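Local coordinates for antibiotic biosynthesis monooxygenase (Thermus thermophilus, PDB 1IUJ) that probably acts as a monooxygenase of the ABM family and has zinc ions bound in the crystal, at the interface of chains A and B. Sequence-based numbering; all coordinates share one arbitrary frame. Chains: chain A/B, hypothetical protein TT1380.

The interface of chains A and B. Residues chain A 36-39; chain B 37, 100-102.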
# COMPACT_ATOMS: atom_id res chain seq x y z
N ILE A 36 0.41 11.70 8.50
CA ILE A 36 -0.10 10.69 9.41
C ILE A 36 0.92 9.61 9.71
O ILE A 36 1.30 9.42 10.87
CB ILE A 36 -1.43 10.11 8.93
CG1 ILE A 36 -2.45 11.26 8.78
CG2 ILE A 36 -1.97 9.11 9.95
CD1 ILE A 36 -3.79 10.91 8.13
N ARG A 37 1.39 8.93 8.66
CA ARG A 37 2.27 7.80 8.85
C ARG A 37 2.98 7.42 7.57
O ARG A 37 2.47 7.65 6.49
CB ARG A 37 1.42 6.65 9.35
CG ARG A 37 2.14 5.36 9.73
CD ARG A 37 1.13 4.33 10.09
NE ARG A 37 1.68 3.09 10.66
CZ ARG A 37 0.91 2.10 11.12
NH1 ARG A 37 -0.41 2.22 11.09
NH2 ARG A 37 1.45 0.99 11.61
N ASN A 38 4.17 6.84 7.72
CA ASN A 38 4.92 6.36 6.57
C ASN A 38 5.40 4.96 6.84
O ASN A 38 5.80 4.65 7.97
CB ASN A 38 6.11 7.29 6.36
CG ASN A 38 7.02 6.84 5.25
OD1 ASN A 38 8.11 6.27 5.51
ND2 ASN A 38 6.63 7.14 4.01
N LEU A 39 5.31 4.09 5.84
CA LEU A 39 5.79 2.71 5.97
C LEU A 39 6.68 2.44 4.78
O LEU A 39 6.37 2.89 3.68
CB LEU A 39 4.63 1.73 5.96
CG LEU A 39 3.87 1.95 7.27
CD1 LEU A 39 2.55 2.60 6.99
CD2 LEU A 39 3.76 0.65 8.07
N ARG B 37 -5.03 -4.54 10.52
CA ARG B 37 -5.76 -3.42 9.88
C ARG B 37 -6.06 -3.73 8.43
O ARG B 37 -5.28 -4.42 7.79
CB ARG B 37 -4.95 -2.13 9.96
CG ARG B 37 -5.65 -0.86 9.55
CD ARG B 37 -4.82 0.33 9.84
NE ARG B 37 -5.53 1.58 9.60
CZ ARG B 37 -4.97 2.76 9.77
NH1 ARG B 37 -3.70 2.84 10.16
NH2 ARG B 37 -5.67 3.85 9.51
N ASP B 100 8.53 1.90 9.95
CA ASP B 100 7.20 2.38 10.27
C ASP B 100 7.37 3.58 11.18
O ASP B 100 7.99 3.46 12.24
CB ASP B 100 6.45 1.25 10.97
CG ASP B 100 5.01 1.58 11.32
OD1 ASP B 100 4.55 2.74 11.11
OD2 ASP B 100 4.24 0.71 11.80
N SER B 101 6.81 4.72 10.78
CA SER B 101 6.88 5.92 11.61
C SER B 101 6.13 5.79 12.93
O SER B 101 6.34 6.61 13.84
CB SER B 101 6.38 7.13 10.84
OG SER B 101 5.02 7.00 10.49
N GLU B 102 5.27 4.78 13.03
CA GLU B 102 4.50 4.54 14.25
C GLU B 102 5.24 3.59 15.18
O GLU B 102 6.21 2.93 14.78
CB GLU B 102 3.13 3.96 13.91
CG GLU B 102 2.06 4.97 13.53
CD GLU B 102 1.82 6.01 14.60
OE1 GLU B 102 1.62 5.64 15.78
OE2 GLU B 102 1.81 7.21 14.26
O HOH W 1 3.52 8.13 12.34
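A:Leu39 CD2 packs against the carboxylate carbon of B:Asp100, CG, at 3.6 Å; the two side chains lie side by side and point the same way. On the other flank of this small apolar centre, the methylene CG of B:Glu102 rests on A:Arg37 CD. The end of strand 91-100 of chain B crosses to chain A and pairs antiparallel with strand 35-43, A:Leu39 bridged to B:Asp100, and this reach across ties the two copies together. They are related by a two-fold axis, which probably reflects the dimer usual in the ferredoxin-like ABM family.

A:Arg37 reaches out extended, CG anti to the backbone N (chi1 -176°), and presents one side of its guanidinium to B:Asp100. A:Arg37 NE donates to B:Asp100 OD1 at 2.9 Å, while A:Arg37 NH2 forms a salt bridge and a nearly straight hydrogen bond to B:Asp100 OD2 at 2.8 Å. Both oxygens are met on their syn sides and the two flat groups are almost coplanar, 17° apart, so the paired bonds fix the rotation of both. OD1 takes a second bond from the opposite face of the carboxylate: the backbone N of B:Glu102 comes from above that plane, which ties the loop after the strand to the same acid.

At the far edge of the guanidinium, A:Arg37 NH1 sits in plane 3.5 Å from B:Arg37 NH1, the side chains sliding past each other in opposite directions. Since each arginine has an aspartate of the other chain bound to it, this close approach is probably tolerated.

The strand pairing continues into B:Ser101, whose backbone N donates to A:Asn38 O at 3.0 Å. The hydroxyl OG of B:Ser101, turned between its own backbone N and carbonyl carbon (chi1 63°), accepts from A:Asn38 N at 2.9 Å. At the rim, a water links that OG to A:Ile36 O and lies 2.7 Å from the carboxylate oxygen OE2 of B:Glu102.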